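Local coordinates for recombination protein RecR (Deinococcus radiodurans, PDB 1VDD), which probably takes part with RecF and RecO in recombinational DNA repair, binding DNA and carrying a zinc ion, at residues C72-P75 and S76-Q79; V110-M114 and N115-P119; K125-L128 and P129-G132; A151-L154 and Q155-E159. All coordinates share one frame; numbering follows the deposited sequence.

Contact 1 of 4, residues C72-P75 and S76-Q79; sequences CADP and SRDQ. With ZN (zinc ion), chain E.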
ATOM      1  N   CYS A  72     -26.896   2.075 -29.338  1.00 50.96           N
ATOM      2  CA  CYS A  72     -27.600   1.479 -30.461  1.00 48.18           C
ATOM      3  C   CYS A  72     -28.530   2.527 -31.082  1.00 50.82           C
ATOM      4  O   CYS A  72     -28.546   2.710 -32.299  1.00 54.69           O
ATOM      5  CB  CYS A  72     -28.395   0.234 -30.003  1.00 49.43           C
ATOM      6  SG  CYS A  72     -27.399  -1.274 -29.598  1.00 36.33           S
ATOM      7  N   ALA A  73     -29.279   3.233 -30.241  1.00 49.53           N
ATOM      8  CA  ALA A  73     -30.207   4.257 -30.715  1.00 51.97           C
ATOM      9  C   ALA A  73     -29.508   5.376 -31.475  1.00 54.79           C
ATOM     10  O   ALA A  73     -29.772   5.595 -32.659  1.00 57.37           O
ATOM     11  CB  ALA A  73     -30.980   4.841 -29.544  1.00 48.80           C
ATOM     12  N   ASP A  74     -28.631   6.091 -30.777  1.00 58.16           N
ATOM     13  CA  ASP A  74     -27.875   7.199 -31.351  1.00 60.36           C
ATOM     14  C   ASP A  74     -27.536   6.951 -32.828  1.00 62.35           C
ATOM     15  O   ASP A  74     -26.883   5.958 -33.179  1.00 59.72           O
ATOM     16  CB  ASP A  74     -26.594   7.405 -30.553  1.00 62.74           C
ATOM     17  CG  ASP A  74     -25.973   8.756 -30.792  1.00 64.07           C
ATOM     18  OD1 ASP A  74     -25.937   9.201 -31.960  1.00 65.71           O
ATOM     19  OD2 ASP A  74     -25.512   9.365 -29.807  1.00 68.27           O
ATOM     20  N   PRO A  75     -27.986   7.859 -33.712  1.00 63.79           N
ATOM     21  CA  PRO A  75     -27.783   7.814 -35.165  1.00 63.21           C
ATOM     22  C   PRO A  75     -26.470   8.417 -35.665  1.00 64.42           C
ATOM     23  O   PRO A  75     -26.054   8.149 -36.798  1.00 62.98           O
ATOM     24  CB  PRO A  75     -28.985   8.578 -35.686  1.00 64.44           C
ATOM     25  CG  PRO A  75     -29.091   9.686 -34.672  1.00 64.65           C
ATOM     26  CD  PRO A  75     -28.910   8.953 -33.352  1.00 63.00           C
ATOM     27  N   SER A  76     -25.828   9.237 -34.835  1.00 62.98           N
ATOM     28  CA  SER A  76     -24.566   9.865 -35.221  1.00 60.81           C
ATOM     29  C   SER A  76     -23.382   8.927 -34.968  1.00 61.49           C
ATOM     30  O   SER A  76     -22.243   9.244 -35.319  1.00 62.02           O
ATOM     31  CB  SER A  76     -24.360  11.176 -34.449  1.00 58.78           C
ATOM     32  OG  SER A  76     -24.173  10.950 -33.060  1.00 53.20           O
ATOM     33  N   ARG A  77     -23.655   7.776 -34.360  1.00 57.41           N
ATOM     34  CA  ARG A  77     -22.604   6.808 -34.065  1.00 56.55           C
ATOM     35  C   ARG A  77     -22.236   5.951 -35.264  1.00 54.25           C
ATOM     36  O   ARG A  77     -23.098   5.417 -35.960  1.00 52.90           O
ATOM     37  CB  ARG A  77     -23.006   5.900 -32.892  1.00 57.82           C
ATOM     38  CG  ARG A  77     -22.635   6.467 -31.529  1.00 56.62           C
ATOM     39  CD  ARG A  77     -22.815   5.451 -30.411  1.00 52.90           C
ATOM     40  NE  ARG A  77     -22.138   5.883 -29.189  1.00 57.69           N
ATOM     41  CZ  ARG A  77     -20.817   5.867 -29.013  1.00 61.20           C
ATOM     42  NH1 ARG A  77     -20.016   5.434 -29.974  1.00 57.51           N
ATOM     43  NH2 ARG A  77     -20.291   6.295 -27.878  1.00 59.03           N
ATOM     44  N   ASP A  78     -20.936   5.823 -35.492  1.00 51.19           N
ATOM     45  CA  ASP A  78     -20.430   5.033 -36.595  1.00 45.61           C
ATOM     46  C   ASP A  78     -21.023   3.629 -36.545  1.00 43.53           C
ATOM     47  O   ASP A  78     -20.604   2.794 -35.746  1.00 43.52           O
ATOM     48  CB  ASP A  78     -18.916   4.981 -36.522  1.00 43.01           C
ATOM     49  CG  ASP A  78     -18.337   4.035 -37.519  1.00 42.01           C
ATOM     50  OD1 ASP A  78     -18.979   3.847 -38.567  1.00 37.11           O
ATOM     51  OD2 ASP A  78     -17.243   3.489 -37.258  1.00 50.39           O
ATOM     52  N   GLN A  79     -21.997   3.383 -37.416  1.00 41.03           N
ATOM     53  CA  GLN A  79     -22.707   2.107 -37.481  1.00 36.12           C
ATOM     54  C   GLN A  79     -21.898   0.967 -38.090  1.00 32.11           C
ATOM     55  O   GLN A  79     -22.398  -0.158 -38.223  1.00 32.46           O
ATOM     56  CB  GLN A  79     -23.987   2.296 -38.295  1.00 34.71           C
ATOM     57  CG  GLN A  79     -25.237   1.753 -37.643  1.00 43.78           C
ATOM     58  CD  GLN A  79     -25.489   2.383 -36.307  1.00 41.76           C
ATOM     59  OE1 GLN A  79     -25.066   3.508 -36.059  1.00 44.39           O
ATOM     60  NE2 GLN A  79     -26.193   1.673 -35.433  1.00 54.83           N
TER
HETATM   61 ZN    ZN E 230     -27.203  -1.610 -27.473  1.00 24.16          ZN
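The flat carboxylate of Asp74 is touched on one face by the aliphatic part of Arg77, whose CG stands almost directly above Asp74 CG at 4.1 Å. Ser76 comes in at the OD1 end of the group instead. Its hydroxyl OG donates to Asp74 OD1 over 2.7 Å, meeting the oxygen on its syn side but 20° out of the carboxylate plane. The amide Ser76 N adds a second bond to the same Asp74 OD1 at 2.9 Å, arriving nearly end-on; the N-H...O angle is 144°. Two donors from one residue therefore grip a single oxygen and limit how the group can rotate. With CG anti to the backbone N (chi1 -162°), Asp74 sets its carboxylate beside its own carbonyl carbon, where the chain doubles back through Pro75. The bond from the side-chain oxygen to the amide two residues on makes this an Asx turn, and it directly follows helix 70-73 of the C4-type zinc finger. On that helix Cys72 SG binds the zinc ion at 2.2 Å, sharing it with Cys57, Cys60 and Cys69. Replacing Asp74 with an alanine would probably leave the hydroxyl and amide of Ser76 without their common acceptor and let the turn after the helix flex. Arg77 carries its charge elsewhere: the chain runs extended from CG to NE, Arg77 NE stays 4.9 Å from Asp74 OD2, and the guanidinium forms a salt bridge with Glu95.

Contact 2 of 4, residues V110-M114 and N115-P119; sequences VLSPM and NGVGP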
ATOM      1  N   VAL A 110     -15.669 -13.476 -19.591  1.00 45.41           N
ATOM      2  CA  VAL A 110     -14.523 -13.919 -20.363  1.00 45.26           C
ATOM      3  C   VAL A 110     -14.552 -15.424 -20.406  1.00 40.98           C
ATOM      4  O   VAL A 110     -15.004 -16.056 -19.466  1.00 38.69           O
ATOM      5  CB  VAL A 110     -13.210 -13.535 -19.685  1.00 45.50           C
ATOM      6  CG1 VAL A 110     -12.113 -13.425 -20.721  1.00 47.28           C
ATOM      7  CG2 VAL A 110     -13.382 -12.251 -18.900  1.00 52.48           C
ATOM      8  N   LEU A 111     -14.056 -15.996 -21.488  1.00 47.57           N
ATOM      9  CA  LEU A 111     -14.010 -17.442 -21.598  1.00 56.50           C
ATOM     10  C   LEU A 111     -13.065 -17.987 -20.530  1.00 58.44           C
ATOM     11  O   LEU A 111     -12.270 -17.252 -19.952  1.00 55.99           O
ATOM     12  CB  LEU A 111     -13.530 -17.851 -22.993  1.00 54.65           C
ATOM     13  CG  LEU A 111     -14.475 -17.401 -24.109  1.00 59.14           C
ATOM     14  CD1 LEU A 111     -13.974 -17.905 -25.449  1.00 61.69           C
ATOM     15  CD2 LEU A 111     -15.870 -17.940 -23.836  1.00 60.84           C
ATOM     16  N   SER A 112     -13.179 -19.278 -20.257  1.00 64.71           N
ATOM     17  CA  SER A 112     -12.340 -19.936 -19.270  1.00 71.49           C
ATOM     18  C   SER A 112     -12.627 -21.424 -19.345  1.00 75.45           C
ATOM     19  O   SER A 112     -13.538 -21.934 -18.694  1.00 73.63           O
ATOM     20  CB  SER A 112     -12.631 -19.404 -17.867  1.00 68.68           C
ATOM     21  OG  SER A 112     -14.013 -19.459 -17.589  1.00 73.07           O
ATOM     22  N   PRO A 113     -11.845 -22.140 -20.162  1.00 81.22           N
ATOM     23  CA  PRO A 113     -11.991 -23.585 -20.354  1.00 85.42           C
ATOM     24  C   PRO A 113     -12.021 -24.352 -19.037  1.00 86.12           C
ATOM     25  O   PRO A 113     -12.739 -25.343 -18.900  1.00 83.82           O
ATOM     26  CB  PRO A 113     -10.772 -23.940 -21.211  1.00 87.94           C
ATOM     27  CG  PRO A 113      -9.750 -22.907 -20.792  1.00 86.78           C
ATOM     28  CD  PRO A 113     -10.588 -21.654 -20.761  1.00 83.07           C
ATOM     29  N   MET A 114     -11.241 -23.870 -18.073  1.00 87.66           N
ATOM     30  CA  MET A 114     -11.147 -24.495 -16.761  1.00 88.33           C
ATOM     31  C   MET A 114     -12.497 -24.746 -16.095  1.00 87.07           C
ATOM     32  O   MET A 114     -12.766 -25.852 -15.624  1.00 86.71           O
ATOM     33  CB  MET A 114     -10.310 -23.627 -15.821  1.00 91.54           C
ATOM     34  CG  MET A 114      -8.994 -23.137 -16.385  1.00 95.46           C
ATOM     35  SD  MET A 114      -7.988 -22.438 -15.056  1.00102.25           S
ATOM     36  CE  MET A 114      -8.956 -20.965 -14.607  1.00100.71           C
ATOM     37  N   ASN A 115     -13.340 -23.716 -16.054  1.00 85.90           N
ATOM     38  CA  ASN A 115     -14.642 -23.822 -15.401  1.00 84.86           C
ATOM     39  C   ASN A 115     -15.819 -24.075 -16.330  1.00 83.93           C
ATOM     40  O   ASN A 115     -16.921 -23.583 -16.085  1.00 83.79           O
ATOM     41  CB  ASN A 115     -14.904 -22.556 -14.588  1.00 85.35           C
ATOM     42  CG  ASN A 115     -13.661 -22.055 -13.896  1.00 86.57           C
ATOM     43  OD1 ASN A 115     -12.973 -22.808 -13.208  1.00 87.82           O
ATOM     44  ND2 ASN A 115     -13.359 -20.778 -14.077  1.00 88.42           N
ATOM     45  N   GLY A 116     -15.583 -24.848 -17.387  1.00 83.87           N
ATOM     46  CA  GLY A 116     -16.638 -25.162 -18.336  1.00 82.93           C
ATOM     47  C   GLY A 116     -17.381 -23.947 -18.866  1.00 82.78           C
ATOM     48  O   GLY A 116     -18.419 -24.086 -19.523  1.00 85.00           O
ATOM     49  N   VAL A 117     -16.859 -22.757 -18.576  1.00 77.61           N
ATOM     50  CA  VAL A 117     -17.470 -21.516 -19.036  1.00 68.49           C
ATOM     51  C   VAL A 117     -17.121 -21.354 -20.506  1.00 66.91           C
ATOM     52  O   VAL A 117     -15.977 -21.065 -20.851  1.00 68.62           O
ATOM     53  CB  VAL A 117     -16.932 -20.314 -18.248  1.00 61.50           C
ATOM     54  CG1 VAL A 117     -17.593 -19.045 -18.724  1.00 57.68           C
ATOM     55  CG2 VAL A 117     -17.179 -20.520 -16.768  1.00 57.93           C
ATOM     56  N   GLY A 118     -18.107 -21.559 -21.372  1.00 64.11           N
ATOM     57  CA  GLY A 118     -17.862 -21.449 -22.796  1.00 59.48           C
ATOM     58  C   GLY A 118     -18.695 -20.381 -23.467  1.00 57.66           C
ATOM     59  O   GLY A 118     -19.534 -19.753 -22.824  1.00 57.71           O
ATOM     60  N   PRO A 119     -18.485 -20.158 -24.772  1.00 56.27           N
ATOM     61  CA  PRO A 119     -19.206 -19.159 -25.561  1.00 56.65           C
ATOM     62  C   PRO A 119     -20.715 -19.342 -25.556  1.00 59.17           C
ATOM     63  O   PRO A 119     -21.397 -19.002 -26.524  1.00 63.47           O
ATOM     64  CB  PRO A 119     -18.604 -19.323 -26.957  1.00 54.72           C
ATOM     65  CG  PRO A 119     -18.239 -20.768 -26.990  1.00 54.71           C
ATOM     66  CD  PRO A 119     -17.601 -20.957 -25.637  1.00 55.19           C
TER
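Ser112 and Val117 face each other as the one hydrogen-bonded antiparallel pair of a tight hairpin-like turn in the Toprim domain, in the long connection between strands 103-106 and 136-139. Ser112 OG lies against the base of the valine, 3.1 Å from Val117 CB, and also touches the CG2 branch. Its first torsion (chi1 52°) holds the hydroxyl between its own backbone N and carbonyl carbon, which brings it across to Val117. The backbone bonds of the pair are weak: Ser112 N reaches Val117 O at 3.4 Å, and the return bond from Val117 N to Ser112 O is long and less sure. Ser112 O also takes a weak bond from Asn115 N at 3.2 Å. Round the bend, Gly116 N donates to Pro113 O over 3.3 Å, and Gly116 itself turns the chain with a positive phi. Where the two arms run on past the bridge, the Leu111 CD2 methyl packs on the proline ring at Pro119 CD, 3.9 Å away. Helix 145-158 positions this end from outside: Thr150 OG1 takes the amide of Leu111, and Val110 and Ser112 rest on Glu146. At the exposed tip the amide of Asn115 folds back over the turn, bringing its ND2 to 3.8 Å from Ser112 OG.

Contact 3 of 4, residues K125-L128 and P129-G132; sequences KPLL and PRVG
Leu127 and Val131 meet methyl to methyl, CD1 on CG2, on the packed side of a 3-10 turn that belongs to the Toprim domain and precedes strand 136-139. A chi1 of -171° swings Leu127 CG away from its own N, which brings CD1 across to the valine; both residues are buried, with Leu158 of helix 145-158 against them. The backbone is wound tightly here. Leu127 O accepts Arg130 N at 2.7 Å and a weak bond from Val131 N at 3.3 Å, while Leu128 O takes Val131 N at 2.9 Å. The other side is more open, with Lys125 and Pro129 exposed. There contacts are mostly of aliphatic carbons with carbonyl oxygens: Pro129 CD lies 3.1 Å from Lys125 O, and Pro129 CG is near Pro126 O. Arg130 links this turn to the zinc finger. Its chain bends at chi3 (64°), and NH1 bonds to Tyr104 O of strand 103-106. The side chain touches Ile59 and Cys60, and its nearest atom is about 6 Å from the zinc ion. Arg130 CG, at the root of the bend, rests 3.6 Å from Pro126 O.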
ATOM      1  N   LYS A 125     -23.179 -15.384 -29.199  1.00 52.67           N
ATOM      2  CA  LYS A 125     -24.110 -15.651 -30.292  1.00 54.33           C
ATOM      3  C   LYS A 125     -24.714 -14.377 -30.902  1.00 48.70           C
ATOM      4  O   LYS A 125     -24.538 -14.114 -32.084  1.00 50.01           O
ATOM      5  CB  LYS A 125     -25.251 -16.567 -29.831  1.00 59.45           C
ATOM      6  CG  LYS A 125     -26.196 -16.981 -30.967  1.00 70.79           C
ATOM      7  CD  LYS A 125     -27.653 -17.155 -30.513  1.00 74.74           C
ATOM      8  CE  LYS A 125     -28.352 -15.813 -30.227  1.00 78.25           C
ATOM      9  NZ  LYS A 125     -28.503 -14.916 -31.423  1.00 74.75           N
ATOM     10  N   PRO A 126     -25.429 -13.569 -30.102  1.00 45.68           N
ATOM     11  CA  PRO A 126     -26.040 -12.342 -30.624  1.00 43.55           C
ATOM     12  C   PRO A 126     -25.107 -11.359 -31.325  1.00 44.18           C
ATOM     13  O   PRO A 126     -25.558 -10.324 -31.818  1.00 41.46           O
ATOM     14  CB  PRO A 126     -26.705 -11.736 -29.391  1.00 44.94           C
ATOM     15  CG  PRO A 126     -25.861 -12.233 -28.265  1.00 40.96           C
ATOM     16  CD  PRO A 126     -25.628 -13.664 -28.646  1.00 41.91           C
ATOM     17  N   LEU A 127     -23.818 -11.681 -31.370  1.00 45.03           N
ATOM     18  CA  LEU A 127     -22.846 -10.819 -32.025  1.00 42.41           C
ATOM     19  C   LEU A 127     -22.742 -11.167 -33.508  1.00 45.68           C
ATOM     20  O   LEU A 127     -22.771 -10.278 -34.368  1.00 42.29           O
ATOM     21  CB  LEU A 127     -21.473 -10.963 -31.358  1.00 43.81           C
ATOM     22  CG  LEU A 127     -20.351  -9.985 -31.758  1.00 46.13           C
ATOM     23  CD1 LEU A 127     -19.746 -10.378 -33.078  1.00 49.05           C
ATOM     24  CD2 LEU A 127     -20.903  -8.573 -31.838  1.00 43.01           C
ATOM     25  N   LEU A 128     -22.617 -12.463 -33.796  1.00 47.50           N
ATOM     26  CA  LEU A 128     -22.499 -12.958 -35.167  1.00 49.40           C
ATOM     27  C   LEU A 128     -23.432 -12.246 -36.148  1.00 51.45           C
ATOM     28  O   LEU A 128     -22.977 -11.622 -37.106  1.00 49.28           O
ATOM     29  CB  LEU A 128     -22.772 -14.465 -35.222  1.00 46.99           C
ATOM     30  CG  LEU A 128     -21.898 -15.384 -34.371  1.00 45.90           C
ATOM     31  CD1 LEU A 128     -22.204 -16.808 -34.765  1.00 43.60           C
ATOM     32  CD2 LEU A 128     -20.411 -15.091 -34.587  1.00 49.37           C
ATOM     33  N   PRO A 129     -24.754 -12.320 -35.916  1.00 51.36           N
ATOM     34  CA  PRO A 129     -25.670 -11.653 -36.839  1.00 49.14           C
ATOM     35  C   PRO A 129     -25.414 -10.158 -37.012  1.00 49.48           C
ATOM     36  O   PRO A 129     -25.763  -9.587 -38.041  1.00 57.20           O
ATOM     37  CB  PRO A 129     -27.042 -11.960 -36.242  1.00 45.25           C
ATOM     38  CG  PRO A 129     -26.757 -12.065 -34.784  1.00 50.20           C
ATOM     39  CD  PRO A 129     -25.484 -12.866 -34.759  1.00 48.66           C
ATOM     40  N   ARG A 130     -24.804  -9.517 -36.025  1.00 52.21           N
ATOM     41  CA  ARG A 130     -24.524  -8.081 -36.135  1.00 51.92           C
ATOM     42  C   ARG A 130     -23.333  -7.789 -37.034  1.00 50.51           C
ATOM     43  O   ARG A 130     -23.179  -6.670 -37.521  1.00 50.85           O
ATOM     44  CB  ARG A 130     -24.242  -7.468 -34.760  1.00 48.64           C
ATOM     45  CG  ARG A 130     -25.443  -7.388 -33.846  1.00 45.65           C
ATOM     46  CD  ARG A 130     -25.053  -6.740 -32.551  1.00 42.82           C
ATOM     47  NE  ARG A 130     -24.642  -5.351 -32.731  1.00 45.63           N
ATOM     48  CZ  ARG A 130     -23.982  -4.659 -31.807  1.00 50.52           C
ATOM     49  NH1 ARG A 130     -23.665  -5.241 -30.654  1.00 51.46           N
ATOM     50  NH2 ARG A 130     -23.646  -3.391 -32.023  1.00 46.81           N
ATOM     51  N   VAL A 131     -22.492  -8.796 -37.249  1.00 52.28           N
ATOM     52  CA  VAL A 131     -21.301  -8.621 -38.065  1.00 53.14           C
ATOM     53  C   VAL A 131     -21.509  -8.911 -39.545  1.00 56.61           C
ATOM     54  O   VAL A 131     -21.947  -9.996 -39.931  1.00 55.54           O
ATOM     55  CB  VAL A 131     -20.136  -9.502 -37.542  1.00 52.87           C
ATOM     56  CG1 VAL A 131     -18.886  -9.287 -38.402  1.00 52.96           C
ATOM     57  CG2 VAL A 131     -19.841  -9.165 -36.084  1.00 43.88           C
ATOM     58  N   GLY A 132     -21.177  -7.922 -40.366  1.00 58.92           N
ATOM     59  CA  GLY A 132     -21.302  -8.062 -41.804  1.00 60.81           C
ATOM     60  C   GLY A 132     -20.037  -7.563 -42.474  1.00 62.06           C
ATOM     61  O   GLY A 132     -19.029  -7.314 -41.806  1.00 63.89           O
TER

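Contact 4 of 4, residues A151-L154 and Q155-E159; sequences ALYL and QRLLE
Tyr153 and Leu157, one helical turn apart, lie side by side and point the same way, the methyl Leu157 CD1 meeting the outer end of the side chain, Tyr153 CE2 of the ring and the hydroxyl Tyr153 OH, 3.3 Å from each. Turned away from the tyrosine's own N (chi1 174°), the ring is sent outward from the helix, slanting toward its C-terminal end, beside Leu157, and its hydroxyl end also reaches Pro119. The peptide groups beneath are satisfied by i to i+4 bonds. Gln155 N gives the shortest, 2.7 Å to Ala151 O, and Leu158 N follows at 2.8 Å to Leu154 O. Leu157 N reaches Tyr153 O at 3.0 Å, and Arg156 N meets Leu152 O at 3.1 Å, where the N-H...O angle is 173°. These residues form the C-terminal part of helix 145-158, the helix of the beta-alpha-beta unit joining strands 136-139 and 164-167 of the Toprim domain. Without the ring, as with an alanine here, Leu157 CD1 would probably lose its cover and a gap would be likely to open beside Pro119. Leu154 and Leu158 are buried, Leu158 lying on Ile165 of strand 164-167. Gln155 runs extended beside Leu152, its NE2 against the CD2 methyl, and packs on Val196 of the second subunit. As the helix closes, Glu159 N still finds Gln155 O at 2.9 Å, and Glu159 OE2 makes a weak hydrogen bond to Ser197 OG of that subunit.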
ATOM      1  N   ALA A 151     -10.662 -13.410 -27.092  1.00 38.65           N
ATOM      2  CA  ALA A 151     -10.419 -12.690 -28.333  1.00 35.95           C
ATOM      3  C   ALA A 151     -10.061 -13.601 -29.493  1.00 37.10           C
ATOM      4  O   ALA A 151     -10.646 -13.504 -30.577  1.00 36.81           O
ATOM      5  CB  ALA A 151      -9.318 -11.666 -28.127  1.00 39.27           C
ATOM      6  N   LEU A 152      -9.090 -14.481 -29.280  1.00 41.97           N
ATOM      7  CA  LEU A 152      -8.698 -15.390 -30.348  1.00 41.11           C
ATOM      8  C   LEU A 152      -9.881 -16.278 -30.716  1.00 39.25           C
ATOM      9  O   LEU A 152     -10.056 -16.641 -31.872  1.00 36.91           O
ATOM     10  CB  LEU A 152      -7.485 -16.223 -29.930  1.00 46.63           C
ATOM     11  CG  LEU A 152      -6.184 -15.436 -29.697  1.00 51.56           C
ATOM     12  CD1 LEU A 152      -5.009 -16.416 -29.655  1.00 55.33           C
ATOM     13  CD2 LEU A 152      -5.956 -14.414 -30.813  1.00 49.55           C
ATOM     14  N   TYR A 153     -10.710 -16.613 -29.738  1.00 41.79           N
ATOM     15  CA  TYR A 153     -11.875 -17.428 -30.044  1.00 46.52           C
ATOM     16  C   TYR A 153     -12.795 -16.604 -30.925  1.00 46.56           C
ATOM     17  O   TYR A 153     -13.312 -17.092 -31.933  1.00 46.41           O
ATOM     18  CB  TYR A 153     -12.639 -17.820 -28.782  1.00 45.09           C
ATOM     19  CG  TYR A 153     -13.928 -18.538 -29.104  1.00 49.23           C
ATOM     20  CD1 TYR A 153     -13.929 -19.883 -29.483  1.00 47.82           C
ATOM     21  CD2 TYR A 153     -15.141 -17.859 -29.093  1.00 50.92           C
ATOM     22  CE1 TYR A 153     -15.102 -20.525 -29.842  1.00 44.90           C
ATOM     23  CE2 TYR A 153     -16.321 -18.491 -29.453  1.00 52.08           C
ATOM     24  CZ  TYR A 153     -16.294 -19.822 -29.826  1.00 52.24           C
ATOM     25  OH  TYR A 153     -17.467 -20.441 -30.183  1.00 54.10           O
ATOM     26  N   LEU A 154     -12.998 -15.348 -30.533  1.00 47.16           N
ATOM     27  CA  LEU A 154     -13.872 -14.443 -31.275  1.00 48.36           C
ATOM     28  C   LEU A 154     -13.354 -14.225 -32.687  1.00 49.07           C
ATOM     29  O   LEU A 154     -14.133 -14.210 -33.647  1.00 49.90           O
ATOM     30  CB  LEU A 154     -14.007 -13.109 -30.532  1.00 46.23           C
ATOM     31  CG  LEU A 154     -14.771 -13.196 -29.204  1.00 43.93           C
ATOM     32  CD1 LEU A 154     -14.750 -11.850 -28.500  1.00 39.73           C
ATOM     33  CD2 LEU A 154     -16.205 -13.640 -29.466  1.00 41.09           C
ATOM     34  N   GLN A 155     -12.040 -14.058 -32.810  1.00 46.93           N
ATOM     35  CA  GLN A 155     -11.412 -13.879 -34.114  1.00 46.86           C
ATOM     36  C   GLN A 155     -11.792 -15.061 -35.018  1.00 46.32           C
ATOM     37  O   GLN A 155     -12.305 -14.868 -36.124  1.00 39.76           O
ATOM     38  CB  GLN A 155      -9.889 -13.813 -33.959  1.00 48.13           C
ATOM     39  CG  GLN A 155      -9.127 -13.690 -35.274  1.00 49.86           C
ATOM     40  CD  GLN A 155      -7.613 -13.724 -35.092  1.00 49.87           C
ATOM     41  OE1 GLN A 155      -6.865 -13.842 -36.066  1.00 37.50           O
ATOM     42  NE2 GLN A 155      -7.158 -13.617 -33.844  1.00 46.93           N
ATOM     43  N   ARG A 156     -11.535 -16.277 -34.531  1.00 48.20           N
ATOM     44  CA  ARG A 156     -11.848 -17.500 -35.267  1.00 46.36           C
ATOM     45  C   ARG A 156     -13.295 -17.456 -35.731  1.00 47.84           C
ATOM     46  O   ARG A 156     -13.583 -17.573 -36.923  1.00 47.62           O
ATOM     47  CB  ARG A 156     -11.659 -18.735 -34.376  1.00 47.77           C
ATOM     48  CG  ARG A 156     -10.220 -19.037 -33.950  1.00 53.70           C
ATOM     49  CD  ARG A 156      -9.418 -19.698 -35.063  1.00 61.01           C
ATOM     50  NE  ARG A 156      -7.987 -19.794 -34.754  1.00 67.76           N
ATOM     51  CZ  ARG A 156      -7.467 -20.522 -33.766  1.00 67.74           C
ATOM     52  NH1 ARG A 156      -8.259 -21.234 -32.969  1.00 65.23           N
ATOM     53  NH2 ARG A 156      -6.149 -20.535 -33.571  1.00 64.34           N
ATOM     54  N   LEU A 157     -14.199 -17.270 -34.774  1.00 49.01           N
ATOM     55  CA  LEU A 157     -15.627 -17.239 -35.056  1.00 47.46           C
ATOM     56  C   LEU A 157     -16.055 -16.212 -36.079  1.00 47.65           C
ATOM     57  O   LEU A 157     -16.748 -16.538 -37.034  1.00 51.77           O
ATOM     58  CB  LEU A 157     -16.423 -17.015 -33.767  1.00 45.72           C
ATOM     59  CG  LEU A 157     -17.278 -18.201 -33.310  1.00 47.93           C
ATOM     60  CD1 LEU A 157     -18.104 -17.827 -32.088  1.00 46.27           C
ATOM     61  CD2 LEU A 157     -18.191 -18.621 -34.441  1.00 50.65           C
ATOM     62  N   LEU A 158     -15.646 -14.967 -35.883  1.00 48.74           N
ATOM     63  CA  LEU A 158     -16.042 -13.906 -36.793  1.00 48.71           C
ATOM     64  C   LEU A 158     -15.413 -13.982 -38.183  1.00 49.84           C
ATOM     65  O   LEU A 158     -15.974 -13.465 -39.148  1.00 44.79           O
ATOM     66  CB  LEU A 158     -15.745 -12.553 -36.151  1.00 47.74           C
ATOM     67  CG  LEU A 158     -16.436 -12.314 -34.811  1.00 44.50           C
ATOM     68  CD1 LEU A 158     -16.091 -10.927 -34.344  1.00 52.87           C
ATOM     69  CD2 LEU A 158     -17.938 -12.449 -34.938  1.00 35.66           C
ATOM     70  N   GLU A 159     -14.260 -14.636 -38.277  1.00 52.86           N
ATOM     71  CA  GLU A 159     -13.539 -14.792 -39.539  1.00 60.80           C
ATOM     72  C   GLU A 159     -14.411 -15.058 -40.772  1.00 62.41           C
ATOM     73  O   GLU A 159     -14.381 -14.289 -41.730  1.00 63.61           O
ATOM     74  CB  GLU A 159     -12.500 -15.911 -39.408  1.00 69.47           C
ATOM     75  CG  GLU A 159     -11.736 -16.208 -40.688  1.00 76.48           C
ATOM     76  CD  GLU A 159     -10.948 -15.013 -41.183  1.00 82.25           C
ATOM     77  OE1 GLU A 159     -11.577 -13.986 -41.513  1.00 80.96           O
ATOM     78  OE2 GLU A 159      -9.700 -15.100 -41.236  1.00 85.54           O
TER

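How the contacts relate
The contacts come one after another along the chain. Contact 1 closes the zinc finger and leads into strand 81-85; contacts 2, 3 and 4 all lie in the Toprim domain, contacts 2 and 3 within the connection between strands 103-106 and 136-139. Contact 4 touches both of these, centres about 15 Å from contact 2 and 12 Å from contact 3, and so ties the two loop segments to one helix, 145-158. Contact 1 sits about 17 Å from contact 3 and 32 Å from contact 2, centre to centre. Contacts 1 and 3, nearest atoms about 5 Å apart without touching, lie where the zinc finger meets the Toprim domain.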